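Local coordinates for protein lectin (Cicer arietinum, PDB 3V6N) that agglutinates red blood cells as a chickpea albumin and binds calcium and sodium ions in the central channel of its four-bladed hemopexin-type beta-propeller, at residues 14-19 / 31-36; 23-28 / 44-49; 81-86 / 102-107; 156-161 / 168-173. All blocks are in the same frame, centred on the assembly; numbering follows the deposited sequence.

Contact 1: 14-19 / 31-36; sequences RNNEAY and YAPGTS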
loop_
_atom_site.group_PDB
_atom_site.type_symbol
_atom_site.label_atom_id
_atom_site.label_comp_id
_atom_site.label_asym_id
_atom_site.label_seq_id
_atom_site.Cartn_x
_atom_site.Cartn_y
_atom_site.Cartn_z
ATOM N N ARG A 14 -15.757 -15.220 -18.234
ATOM C CA ARG A 14 -16.455 -16.505 -18.400
ATOM C C ARG A 14 -17.959 -16.369 -18.049
ATOM O O ARG A 14 -18.307 -15.799 -17.003
ATOM C CB ARG A 14 -15.807 -17.589 -17.533
ATOM C CG ARG A 14 -14.313 -17.784 -17.788
ATOM C CD ARG A 14 -14.136 -18.466 -19.131
ATOM N NE ARG A 14 -12.736 -18.649 -19.502
ATOM C CZ ARG A 14 -12.053 -19.772 -19.320
ATOM N NH1 ARG A 14 -12.625 -20.829 -18.747
ATOM N NH2 ARG A 14 -10.790 -19.828 -19.718
ATOM N N ASN A 15 -18.819 -16.893 -18.929
ATOM C CA ASN A 15 -20.274 -16.894 -18.744
ATOM C C ASN A 15 -20.709 -17.348 -17.351
ATOM O O ASN A 15 -20.287 -18.404 -16.878
ATOM C CB ASN A 15 -20.965 -17.791 -19.804
ATOM C CG ASN A 15 -20.799 -17.273 -21.242
ATOM O OD1 ASN A 15 -20.437 -16.119 -21.467
ATOM N ND2 ASN A 15 -21.081 -18.144 -22.233
ATOM N N ASN A 16 -21.525 -16.526 -16.689
ATOM C CA ASN A 16 -22.141 -16.875 -15.389
ATOM C C ASN A 16 -21.179 -17.137 -14.224
ATOM O O ASN A 16 -21.533 -17.821 -13.275
ATOM C CB ASN A 16 -23.164 -18.028 -15.536
ATOM C CG ASN A 16 -24.249 -17.719 -16.558
ATOM O OD1 ASN A 16 -24.568 -16.567 -16.807
ATOM N ND2 ASN A 16 -24.787 -18.741 -17.173
ATOM N N GLU A 17 -19.981 -16.560 -14.284
ATOM C CA GLU A 17 -19.012 -16.673 -13.194
ATOM C C GLU A 17 -18.720 -15.306 -12.588
ATOM O O GLU A 17 -18.669 -14.300 -13.308
ATOM C CB GLU A 17 -17.710 -17.329 -13.680
ATOM C CG GLU A 17 -17.928 -18.759 -14.180
ATOM C CD GLU A 17 -16.647 -19.495 -14.542
ATOM O OE1 GLU A 17 -15.541 -19.097 -14.092
ATOM O OE2 GLU A 17 -16.754 -20.498 -15.275
ATOM N N ALA A 18 -18.548 -15.267 -11.268
ATOM C CA ALA A 18 -18.153 -14.022 -10.586
ATOM C C ALA A 18 -17.229 -14.329 -9.419
ATOM O O ALA A 18 -17.367 -15.371 -8.773
ATOM C CB ALA A 18 -19.378 -13.224 -10.111
ATOM N N TYR A 19 -16.288 -13.419 -9.180
ATOM C CA TYR A 19 -15.355 -13.466 -8.056
ATOM C C TYR A 19 -15.909 -12.609 -6.917
ATOM O O TYR A 19 -16.288 -11.452 -7.118
ATOM C CB TYR A 19 -13.968 -12.937 -8.488
ATOM C CG TYR A 19 -13.301 -13.775 -9.563
ATOM C CD1 TYR A 19 -12.420 -14.801 -9.226
ATOM C CD2 TYR A 19 -13.585 -13.569 -10.913
ATOM C CE1 TYR A 19 -11.816 -15.596 -10.212
ATOM C CE2 TYR A 19 -12.982 -14.341 -11.908
ATOM C CZ TYR A 19 -12.116 -15.369 -11.551
ATOM O OH TYR A 19 -11.534 -16.137 -12.536
ATOM N N TYR A 31 -22.762 -18.396 -10.600
ATOM C CA TYR A 31 -23.865 -17.796 -9.844
ATOM C C TYR A 31 -25.253 -18.094 -10.410
ATOM O O TYR A 31 -26.248 -17.648 -9.839
ATOM C CB TYR A 31 -23.632 -16.297 -9.624
ATOM C CG TYR A 31 -23.633 -15.451 -10.876
ATOM C CD1 TYR A 31 -22.456 -15.250 -11.608
ATOM C CD2 TYR A 31 -24.801 -14.836 -11.314
ATOM C CE1 TYR A 31 -22.454 -14.475 -12.746
ATOM C CE2 TYR A 31 -24.809 -14.060 -12.448
ATOM C CZ TYR A 31 -23.638 -13.874 -13.154
ATOM O OH TYR A 31 -23.659 -13.084 -14.271
ATOM N N ALA A 32 -25.310 -18.870 -11.496
ATOM C CA ALA A 32 -26.557 -19.432 -12.043
ATOM C C ALA A 32 -27.780 -18.480 -12.024
ATOM O O ALA A 32 -28.752 -18.700 -11.286
ATOM C CB ALA A 32 -26.876 -20.744 -11.346
ATOM N N PRO A 33 -27.726 -17.409 -12.836
ATOM C CA PRO A 33 -28.822 -16.431 -12.917
ATOM C C PRO A 33 -30.163 -16.992 -13.439
ATOM O O PRO A 33 -31.216 -16.398 -13.170
ATOM C CB PRO A 33 -28.275 -15.375 -13.890
ATOM C CG PRO A 33 -27.248 -16.111 -14.709
ATOM C CD PRO A 33 -26.601 -17.047 -13.721
ATOM N N GLY A 34 -30.138 -18.106 -14.172
ATOM C CA GLY A 34 -31.373 -18.642 -14.779
ATOM C C GLY A 34 -31.723 -20.069 -14.381
ATOM O O GLY A 34 -32.665 -20.652 -14.899
ATOM N N THR A 35 -30.977 -20.594 -13.419
ATOM C CA THR A 35 -30.972 -21.999 -13.058
ATOM C C THR A 35 -30.773 -22.074 -11.528
ATOM O O THR A 35 -30.282 -21.119 -10.918
ATOM C CB THR A 35 -29.815 -22.673 -13.843
ATOM O OG1 THR A 35 -30.310 -23.235 -15.073
ATOM C CG2 THR A 35 -29.114 -23.700 -13.057
ATOM N N SER A 36 -31.144 -23.196 -10.913
ATOM C CA SER A 36 -30.902 -23.382 -9.481
ATOM C C SER A 36 -29.611 -24.154 -9.159
ATOM O O SER A 36 -29.417 -24.608 -8.030
ATOM C CB SER A 36 -32.118 -24.034 -8.812
ATOM O OG SER A 36 -32.345 -25.330 -9.346
#
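Tyr31 lays its ring against the backbone of Asn16 and Glu17, with CE1 3.3 Å from Asn16 C. Its CG stands between the backbone N and the carbonyl carbon (chi1 65°), the crowded position, which sets the ring off toward Asn16. Ala18 N and Glu17 C lie at the ring edge, near its plane, and Ala18 CB packs 4.0 Å from Tyr31 CD1. The same tyrosine is fixed through its main chain, since Tyr31 N donates to Asn16 O over 3.0 Å at 152°, the donor tilted 23° from the carbonyl plane. Asn16 is the third residue of a type II turn running from Arg14 to Glu17, and its carbonyl faces Tyr31 N. Its amide end crosses the pyrrolidine of Pro33 obliquely, Asn16 OD1 lying 3.4 Å from Pro33 CG. The phenolic oxygen of Tyr31 is hydrogen-bonded to His180 N, and its ring meets Phe177 edge-to-face. The contact thus extends the pairing of strands 17-22 and 25-30, in which Ala18 bonds to Leu29, into the loop before strand 39-41, while Phe177 of strand 175-178 and His180 just after it bring in the neighbouring blade.

Contact 2: 23-28 / 44-49; sequences NDKYVL and PSFVRD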
loop_
_atom_site.group_PDB
_atom_site.type_symbol
_atom_site.label_atom_id
_atom_site.label_comp_id
_atom_site.label_asym_id
_atom_site.label_seq_id
_atom_site.Cartn_x
_atom_site.Cartn_y
_atom_site.Cartn_z
ATOM N N ASN A 23 -13.168 -10.672 3.476
ATOM C CA ASN A 23 -11.968 -10.409 4.267
ATOM C C ASN A 23 -10.722 -10.433 3.362
ATOM O O ASN A 23 -10.650 -9.684 2.385
ATOM C CB ASN A 23 -11.855 -11.407 5.442
ATOM C CG ASN A 23 -13.067 -11.368 6.375
ATOM O OD1 ASN A 23 -13.710 -10.335 6.538
ATOM N ND2 ASN A 23 -13.365 -12.489 7.000
ATOM N N ASP A 24 -9.770 -11.316 3.661
ATOM C CA ASP A 24 -8.576 -11.475 2.847
ATOM C C ASP A 24 -8.656 -12.723 1.944
ATOM O O ASP A 24 -7.641 -13.227 1.461
ATOM C CB ASP A 24 -7.317 -11.485 3.731
ATOM C CG ASP A 24 -7.332 -12.594 4.789
ATOM O OD1 ASP A 24 -8.396 -13.179 5.073
ATOM O OD2 ASP A 24 -6.260 -12.883 5.339
ATOM N N LYS A 25 -9.874 -13.191 1.718
ATOM C CA LYS A 25 -10.120 -14.392 0.944
ATOM C C LYS A 25 -11.028 -14.106 -0.255
ATOM O O LYS A 25 -11.587 -12.995 -0.398
ATOM C CB LYS A 25 -10.759 -15.480 1.826
ATOM C CG LYS A 25 -9.835 -16.041 2.914
ATOM C CD LYS A 25 -10.481 -17.259 3.569
ATOM C CE LYS A 25 -9.578 -17.940 4.597
ATOM N NZ LYS A 25 -9.968 -19.376 4.746
ATOM N N TYR A 26 -11.176 -15.117 -1.107
ATOM C CA TYR A 26 -12.136 -15.062 -2.191
ATOM C C TYR A 26 -12.726 -16.422 -2.561
ATOM O O TYR A 26 -12.168 -17.481 -2.220
ATOM C CB TYR A 26 -11.516 -14.416 -3.431
ATOM C CG TYR A 26 -10.587 -15.305 -4.225
ATOM C CD1 TYR A 26 -9.296 -15.597 -3.766
ATOM C CD2 TYR A 26 -10.978 -15.824 -5.449
ATOM C CE1 TYR A 26 -8.434 -16.395 -4.501
ATOM C CE2 TYR A 26 -10.119 -16.629 -6.197
ATOM C CZ TYR A 26 -8.855 -16.912 -5.713
ATOM O OH TYR A 26 -7.996 -17.691 -6.452
ATOM N N VAL A 27 -13.842 -16.341 -3.282
ATOM C CA VAL A 27 -14.506 -17.464 -3.926
ATOM C C VAL A 27 -14.787 -17.128 -5.400
ATOM O O VAL A 27 -15.125 -15.982 -5.754
ATOM C CB VAL A 27 -15.830 -17.792 -3.180
ATOM C CG1 VAL A 27 -16.771 -18.640 -4.010
ATOM C CG2 VAL A 27 -15.528 -18.493 -1.859
ATOM N N LEU A 28 -14.640 -18.134 -6.255
ATOM C CA LEU A 28 -15.105 -18.050 -7.622
ATOM C C LEU A 28 -16.415 -18.800 -7.689
ATOM O O LEU A 28 -16.462 -20.002 -7.391
ATOM C CB LEU A 28 -14.099 -18.693 -8.586
ATOM C CG LEU A 28 -14.566 -18.894 -10.049
ATOM C CD1 LEU A 28 -15.092 -17.600 -10.665
ATOM C CD2 LEU A 28 -13.431 -19.484 -10.892
ATOM N N PRO A 44 -13.269 -21.443 -0.753
ATOM C CA PRO A 44 -12.616 -20.182 -0.407
ATOM C C PRO A 44 -11.095 -20.303 -0.267
ATOM O O PRO A 44 -10.569 -21.291 0.260
ATOM C CB PRO A 44 -13.302 -19.750 0.904
ATOM C CG PRO A 44 -13.921 -20.995 1.451
ATOM C CD PRO A 44 -14.179 -21.927 0.297
ATOM N N SER A 45 -10.402 -19.290 -0.777
ATOM C CA SER A 45 -8.957 -19.291 -0.844
ATOM C C SER A 45 -8.422 -17.929 -0.398
ATOM O O SER A 45 -9.051 -16.907 -0.646
ATOM C CB SER A 45 -8.539 -19.580 -2.290
ATOM O OG SER A 45 -7.161 -19.314 -2.504
ATOM N N PHE A 46 -7.256 -17.898 0.233
ATOM C CA PHE A 46 -6.606 -16.604 0.459
ATOM C C PHE A 46 -6.285 -15.939 -0.875
ATOM O O PHE A 46 -5.866 -16.621 -1.814
ATOM C CB PHE A 46 -5.322 -16.765 1.266
ATOM C CG PHE A 46 -5.558 -17.066 2.709
ATOM C CD1 PHE A 46 -6.034 -16.079 3.567
ATOM C CD2 PHE A 46 -5.316 -18.341 3.212
ATOM C CE1 PHE A 46 -6.255 -16.347 4.909
ATOM C CE2 PHE A 46 -5.538 -18.626 4.555
ATOM C CZ PHE A 46 -6.008 -17.625 5.409
ATOM N N VAL A 47 -6.492 -14.627 -0.965
ATOM C CA VAL A 47 -6.095 -13.883 -2.166
ATOM C C VAL A 47 -4.626 -14.170 -2.524
ATOM O O VAL A 47 -4.310 -14.438 -3.677
ATOM C CB VAL A 47 -6.316 -12.355 -2.029
ATOM C CG1 VAL A 47 -5.667 -11.624 -3.201
ATOM C CG2 VAL A 47 -7.812 -12.008 -1.932
ATOM N N ARG A 48 -3.752 -14.122 -1.520
ATOM C CA ARG A 48 -2.314 -14.335 -1.693
ATOM C C ARG A 48 -1.945 -15.716 -2.246
ATOM O O ARG A 48 -0.890 -15.869 -2.866
ATOM C CB ARG A 48 -1.565 -14.081 -0.376
ATOM C CG ARG A 48 -1.568 -15.239 0.616
ATOM C CD ARG A 48 -0.887 -14.864 1.935
ATOM N NE ARG A 48 -1.702 -13.869 2.636
ATOM C CZ ARG A 48 -2.480 -14.113 3.691
ATOM N NH1 ARG A 48 -2.532 -15.330 4.222
ATOM N NH2 ARG A 48 -3.197 -13.118 4.226
ATOM N N ASP A 49 -2.794 -16.714 -2.017
ATOM C CA ASP A 49 -2.513 -18.062 -2.522
ATOM C C ASP A 49 -3.102 -18.266 -3.901
ATOM O O ASP A 49 -2.494 -18.934 -4.731
ATOM C CB ASP A 49 -3.043 -19.134 -1.574
ATOM C CG ASP A 49 -2.383 -19.079 -0.211
ATOM O OD1 ASP A 49 -1.181 -18.770 -0.148
ATOM O OD2 ASP A 49 -3.064 -19.323 0.802
HETATM O O HOH W 1 -4.727 -13.053 1.058
#
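The outer edge of the sheet of the first propeller blade turns here into the short helix 47-50, with Lys25 and Tyr26 of strand 25-30 paired to Phe46 and Ser45. Tyr26 and Ser45 form an antiparallel hydrogen-bonded pair: Tyr26 N to Ser45 O is 2.8 Å and Ser45 N to Tyr26 O 2.9 Å. Two residues on, past the non-hydrogen-bonded pair Lys25 and Phe46, Val47 N at the helix start donates almost straight to Asp24 O (3.0 Å, 174°). Water 1 donates to that same oxygen and accepts from Arg48 N, so two N-H groups of the first helical turn, one directly and one through water, are tied to Asp24. Phe46, the N-cap residue of helix 47-50, holds its ring between two basic side chains. Lys25 CE lies over one face, 3.9 Å from the ring centroid, with NZ in cation-pi range; Arg48 NH1 lies over the opposite face, offset toward the rim. The Asp24 carboxylate stands at the ring edge, its plane 81° from the ring, and OD2 forms a salt bridge with Arg48 NH2 at 3.3 Å, its hydrogen bond weak. Ser45 OG and Asp49 N reach Phe46 O from opposite faces of its plane. Val27 CG2 packs 3.8 Å from CB of Pro44, which follows a cis peptide bond.

Contact 3: 81-86 / 102-107; sequences NFCARI and KKIADM
Strands 82-87 and 96-103 run antiparallel, Cys83 facing Lys102 as a hydrogen-bonded pair and Phe82 facing Lys103 as a non-hydrogen-bonded one, before the second strand passes into helix 104-107. Cys83 N to Lys102 O is 2.8 Å and Lys102 N to Cys83 O 2.9 Å. At the helix start Ile104 N donates to Asn81 O (2.8 Å, 158°), and Ile104 CG1 packs against the same carbonyl oxygen. Side chains then part to two sides. On one, Cys83 SG stands between its backbone N and carbonyl carbon (chi1 58°) and is met by Met107, whose chain bends at chi2 and chi3 to bring Met107 CE to 3.6 Å from Cys83 SG; Ile104 CG1 approaches it more loosely. Away from these, Phe82 and Lys103 lie side by side and point the same way, Phe82 CE2 being 3.7 Å from Lys103 CG. Lys103 is extended beyond CG, and its NZ makes a salt bridge to Glu80 of the second subunit; Tyr62 of that subunit accepts a cation-pi contact from Lys103, and its OH is hydrogen-bonded to Lys103 N. The chemistry is therefore divided: thioether, thiol and aliphatic groups pack the helix onto the sheet, whereas Lys103 packs its CG against Phe82 and carries its charge to the partner subunit, consistent with a part in holding the dimer together.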
loop_
_atom_site.group_PDB
_atom_site.type_symbol
_atom_site.label_atom_id
_atom_site.label_comp_id
_atom_site.label_asym_id
_atom_site.label_seq_id
_atom_site.Cartn_x
_atom_site.Cartn_y
_atom_site.Cartn_z
ATOM N N ASN A 81 -7.201 3.474 0.154
ATOM C CA ASN A 81 -6.911 4.507 -0.850
ATOM C C ASN A 81 -6.045 4.094 -2.065
ATOM O O ASN A 81 -5.678 4.934 -2.873
ATOM C CB ASN A 81 -6.468 5.828 -0.185
ATOM C CG ASN A 81 -4.988 5.894 0.118
ATOM O OD1 ASN A 81 -4.521 6.810 0.810
ATOM N ND2 ASN A 81 -4.233 4.977 -0.437
ATOM N N PHE A 82 -5.768 2.799 -2.205
ATOM C CA PHE A 82 -4.923 2.283 -3.292
ATOM C C PHE A 82 -5.710 1.430 -4.277
ATOM O O PHE A 82 -6.678 0.789 -3.904
ATOM C CB PHE A 82 -3.753 1.466 -2.727
ATOM C CG PHE A 82 -2.825 2.269 -1.862
ATOM C CD1 PHE A 82 -3.001 2.315 -0.483
ATOM C CD2 PHE A 82 -1.795 3.014 -2.430
ATOM C CE1 PHE A 82 -2.150 3.074 0.317
ATOM C CE2 PHE A 82 -0.951 3.766 -1.636
ATOM C CZ PHE A 82 -1.134 3.797 -0.259
ATOM N N CYS A 83 -5.279 1.428 -5.537
ATOM C CA CYS A 83 -5.891 0.593 -6.550
ATOM C C CYS A 83 -4.862 0.032 -7.534
ATOM O O CYS A 83 -3.723 0.501 -7.599
ATOM C CB CYS A 83 -6.982 1.366 -7.302
ATOM S SG CYS A 83 -6.404 2.864 -8.103
ATOM N N ALA A 84 -5.268 -0.981 -8.282
ATOM C CA ALA A 84 -4.408 -1.563 -9.309
ATOM C C ALA A 84 -5.262 -2.094 -10.453
ATOM O O ALA A 84 -6.432 -2.445 -10.249
ATOM C CB ALA A 84 -3.532 -2.678 -8.722
ATOM N N ARG A 85 -4.690 -2.127 -11.652
ATOM C CA ARG A 85 -5.328 -2.804 -12.781
ATOM C C ARG A 85 -4.685 -4.180 -12.951
ATOM O O ARG A 85 -3.464 -4.283 -13.105
ATOM C CB ARG A 85 -5.187 -1.983 -14.066
ATOM C CG ARG A 85 -6.053 -2.514 -15.199
ATOM C CD ARG A 85 -5.392 -2.311 -16.552
ATOM N NE ARG A 85 -5.315 -0.921 -17.009
ATOM C CZ ARG A 85 -6.247 -0.271 -17.728
ATOM N NH1 ARG A 85 -7.403 -0.856 -18.060
ATOM N NH2 ARG A 85 -6.029 0.994 -18.112
ATOM N N ILE A 86 -5.483 -5.240 -12.887
ATOM C CA ILE A 86 -4.914 -6.581 -13.016
ATOM C C ILE A 86 -5.464 -7.393 -14.201
ATOM O O ILE A 86 -6.583 -7.169 -14.663
ATOM C CB ILE A 86 -5.063 -7.439 -11.731
ATOM C CG1 ILE A 86 -6.553 -7.631 -11.356
ATOM C CG2 ILE A 86 -4.222 -6.881 -10.588
ATOM C CD1 ILE A 86 -6.791 -8.810 -10.426
ATOM N N LYS A 102 -1.428 2.237 -7.277
ATOM C CA LYS A 102 -1.396 3.694 -7.250
ATOM C C LYS A 102 -2.438 4.177 -6.249
ATOM O O LYS A 102 -3.445 3.504 -6.022
ATOM C CB LYS A 102 -1.752 4.256 -8.633
ATOM C CG LYS A 102 -0.567 4.558 -9.531
ATOM C CD LYS A 102 -0.946 4.399 -11.001
ATOM C CE LYS A 102 -0.230 5.393 -11.906
ATOM N NZ LYS A 102 1.246 5.298 -11.780
ATOM N N LYS A 103 -2.213 5.348 -5.663
ATOM C CA LYS A 103 -3.274 6.022 -4.907
ATOM C C LYS A 103 -4.452 6.314 -5.839
ATOM O O LYS A 103 -4.263 6.570 -7.039
ATOM C CB LYS A 103 -2.750 7.315 -4.288
ATOM C CG LYS A 103 -1.790 7.078 -3.135
ATOM C CD LYS A 103 -0.997 8.332 -2.804
ATOM C CE LYS A 103 0.056 8.043 -1.739
ATOM N NZ LYS A 103 0.338 9.254 -0.924
ATOM N N ILE A 104 -5.664 6.259 -5.299
ATOM C CA ILE A 104 -6.875 6.581 -6.085
ATOM C C ILE A 104 -6.790 7.934 -6.823
ATOM O O ILE A 104 -7.158 8.031 -7.994
ATOM C CB ILE A 104 -8.154 6.495 -5.222
ATOM C CG1 ILE A 104 -8.420 5.023 -4.862
ATOM C CG2 ILE A 104 -9.352 7.125 -5.951
ATOM C CD1 ILE A 104 -9.433 4.797 -3.761
ATOM N N ALA A 105 -6.270 8.946 -6.137
ATOM C CA ALA A 105 -6.125 10.297 -6.680
ATOM C C ALA A 105 -5.186 10.360 -7.882
ATOM O O ALA A 105 -5.349 11.226 -8.738
ATOM C CB ALA A 105 -5.652 11.266 -5.598
ATOM N N ASP A 106 -4.202 9.463 -7.934
ATOM C CA ASP A 106 -3.257 9.409 -9.046
ATOM C C ASP A 106 -3.818 8.646 -10.230
ATOM O O ASP A 106 -3.448 8.908 -11.368
ATOM C CB ASP A 106 -1.932 8.764 -8.619
ATOM C CG ASP A 106 -1.104 9.668 -7.707
ATOM O OD1 ASP A 106 -1.354 10.891 -7.646
ATOM O OD2 ASP A 106 -0.203 9.146 -7.030
ATOM N N MET A 107 -4.688 7.680 -9.966
ATOM C CA MET A 107 -5.304 6.914 -11.046
ATOM C C MET A 107 -6.526 7.651 -11.602
ATOM O O MET A 107 -6.794 7.581 -12.798
ATOM C CB MET A 107 -5.690 5.526 -10.539
ATOM C CG MET A 107 -5.969 4.507 -11.630
ATOM S SD MET A 107 -4.471 3.685 -12.194
ATOM C CE MET A 107 -4.259 2.427 -10.940
#

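Contact 4: 156-161 / 168-173; sequences SISDGF and IFEAGM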
loop_
_atom_site.group_PDB
_atom_site.type_symbol
_atom_site.label_atom_id
_atom_site.label_comp_id
_atom_site.label_asym_id
_atom_site.label_seq_id
_atom_site.Cartn_x
_atom_site.Cartn_y
_atom_site.Cartn_z
ATOM N N SER A 156 -26.452 11.862 -5.029
ATOM C CA SER A 156 -27.034 10.911 -4.097
ATOM C C SER A 156 -27.445 9.615 -4.857
ATOM O O SER A 156 -27.949 9.672 -5.992
ATOM C CB SER A 156 -28.212 11.546 -3.331
ATOM O OG SER A 156 -27.777 12.579 -2.415
ATOM N N ILE A 157 -27.187 8.461 -4.238
ATOM C CA ILE A 157 -27.628 7.153 -4.751
ATOM C C ILE A 157 -29.116 7.170 -5.143
ATOM O O ILE A 157 -29.499 6.656 -6.202
ATOM C CB ILE A 157 -27.362 6.023 -3.719
ATOM C CG1 ILE A 157 -25.858 5.684 -3.653
ATOM C CG2 ILE A 157 -28.203 4.793 -4.034
ATOM C CD1 ILE A 157 -25.488 4.578 -2.674
ATOM N N SER A 158 -29.926 7.786 -4.284
ATOM C CA SER A 158 -31.361 8.003 -4.514
ATOM C C SER A 158 -31.747 8.862 -5.729
ATOM O O SER A 158 -32.874 8.744 -6.217
ATOM C CB SER A 158 -32.014 8.580 -3.258
ATOM O OG SER A 158 -32.530 7.506 -2.515
ATOM N N ASP A 159 -30.854 9.743 -6.176
ATOM C CA ASP A 159 -31.102 10.526 -7.386
ATOM C C ASP A 159 -31.083 9.617 -8.603
ATOM O O ASP A 159 -31.919 9.756 -9.488
ATOM C CB ASP A 159 -30.054 11.635 -7.602
ATOM C CG ASP A 159 -30.089 12.715 -6.537
ATOM O OD1 ASP A 159 -31.120 12.876 -5.859
ATOM O OD2 ASP A 159 -29.060 13.417 -6.375
ATOM N N GLY A 160 -30.116 8.699 -8.649
ATOM C CA GLY A 160 -29.909 7.854 -9.821
ATOM C C GLY A 160 -30.637 6.533 -9.757
ATOM O O GLY A 160 -30.946 5.942 -10.791
ATOM N N PHE A 161 -30.919 6.069 -8.546
ATOM C CA PHE A 161 -31.591 4.795 -8.344
ATOM C C PHE A 161 -32.763 4.984 -7.366
ATOM O O PHE A 161 -32.685 4.555 -6.201
ATOM C CB PHE A 161 -30.596 3.750 -7.818
ATOM C CG PHE A 161 -29.366 3.570 -8.682
ATOM C CD1 PHE A 161 -28.259 4.396 -8.527
ATOM C CD2 PHE A 161 -29.314 2.558 -9.642
ATOM C CE1 PHE A 161 -27.123 4.229 -9.320
ATOM C CE2 PHE A 161 -28.170 2.371 -10.430
ATOM C CZ PHE A 161 -27.074 3.208 -10.265
ATOM N N ILE A 168 -32.381 -0.681 2.783
ATOM C CA ILE A 168 -31.059 -0.611 3.441
ATOM C C ILE A 168 -29.938 -0.059 2.535
ATOM O O ILE A 168 -28.898 0.391 3.027
ATOM C CB ILE A 168 -30.606 -1.982 4.029
ATOM C CG1 ILE A 168 -30.451 -3.034 2.917
ATOM C CG2 ILE A 168 -31.569 -2.455 5.116
ATOM C CD1 ILE A 168 -29.809 -4.330 3.374
ATOM N N PHE A 169 -30.151 -0.083 1.225
ATOM C CA PHE A 169 -29.144 0.382 0.268
ATOM C C PHE A 169 -29.107 1.900 0.075
ATOM O O PHE A 169 -28.208 2.427 -0.587
ATOM C CB PHE A 169 -29.344 -0.316 -1.083
ATOM C CG PHE A 169 -29.200 -1.807 -1.016
ATOM C CD1 PHE A 169 -27.940 -2.393 -0.852
ATOM C CD2 PHE A 169 -30.323 -2.633 -1.095
ATOM C CE1 PHE A 169 -27.806 -3.773 -0.786
ATOM C CE2 PHE A 169 -30.188 -4.016 -1.033
ATOM C CZ PHE A 169 -28.931 -4.586 -0.874
ATOM N N GLU A 170 -30.075 2.595 0.665
ATOM C CA GLU A 170 -30.214 4.032 0.498
ATOM C C GLU A 170 -28.971 4.797 0.969
ATOM O O GLU A 170 -28.571 5.779 0.352
ATOM C CB GLU A 170 -31.457 4.511 1.254
ATOM C CG GLU A 170 -32.031 5.827 0.775
ATOM C CD GLU A 170 -33.024 6.416 1.757
ATOM O OE1 GLU A 170 -33.867 5.663 2.302
ATOM O OE2 GLU A 170 -32.955 7.644 1.984
ATOM N N ALA A 171 -28.358 4.342 2.052
ATOM C CA ALA A 171 -27.189 5.029 2.598
ATOM C C ALA A 171 -25.870 4.333 2.271
ATOM O O ALA A 171 -24.826 4.736 2.766
ATOM C CB ALA A 171 -27.333 5.222 4.104
ATOM N N GLY A 172 -25.902 3.303 1.430
ATOM C CA GLY A 172 -24.660 2.625 1.062
ATOM C C GLY A 172 -24.751 1.175 0.632
ATOM O O GLY A 172 -25.735 0.471 0.914
ATOM N N MET A 173 -23.699 0.748 -0.057
ATOM C CA MET A 173 -23.544 -0.604 -0.556
ATOM C C MET A 173 -22.148 -1.102 -0.207
ATOM O O MET A 173 -21.201 -0.331 -0.233
ATOM C CB MET A 173 -23.767 -0.619 -2.065
ATOM C CG MET A 173 -25.211 -0.319 -2.392
ATOM S SD MET A 173 -25.395 0.742 -3.824
ATOM C CE MET A 173 -27.082 1.288 -3.574
HETATM O O HOH W 2 -28.882 7.882 -1.433
#
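Phe169 turns its ring away from Ile157 and gives it the backbone instead: the carbonyl oxygen of Phe169 lies 4.0 Å from Ile157 CD1. The ring itself packs on Leu187, Lys189 and Ala194, in strands 184-189 and 192-197. Glu170 follows, and meets helix 157-160 in two ways. Its CG, anti to the backbone N (chi1 -158°), lies 3.7 Å from Ser158 OG, while the carboxylate continues along the extended chain to Gly166 N, which bonds to OE1. Its main-chain oxygen is linked to the helix through water 2, which donates to Glu170 O over 2.8 Å and accepts from Ser158 N over 3.0 Å. No direct hydrogen bond joins the two segments, and water 2 provides a polar link. In the hemopexin fold these elements belong to consecutive blades: helix 157-160 lies near the end of the predicted repeat 117-164, and the chain through 168-173 leads to strand 175-178, the innermost of the next sheet. Gly172 N bonds back to Phe169 O. The glycine has a phi/psi of 154/161°, where a CB would press on the preceding carbonyl oxygen, and its CA comes near Ile157 CD1. Met173, one residue before the calcium ligand Asp174, reaches tip to tip toward Ile157. Its CE touches both branches of the isoleucine, at 3.7 Å from Ile157 CG2 and 3.8 Å from Ile157 CD1, and SD stands slightly farther from CD1. Leu164 and Phe135 of strand 131-136 pack on both Ile157 and Met173.

Overall arrangement
From the N terminus, contact 1 closes the loop from the turn at 14-17 through strands 17-22 and 25-30 to the segment before strand 39-41. Contact 2 opens within that loop and closes beyond it, so the two cross; they touch where Leu28 packs against Glu17, Ala18 and Tyr19 in the same sheet. Contact 3 follows in series, joining the third and fourth strands of the next blade and its terminal helix; contacts 2 and 3 are alike in pairing a strand with a strand-to-helix junction. Contact 4, last in series, spans a short connection between two blades and lies across the chain's centre from contact 2.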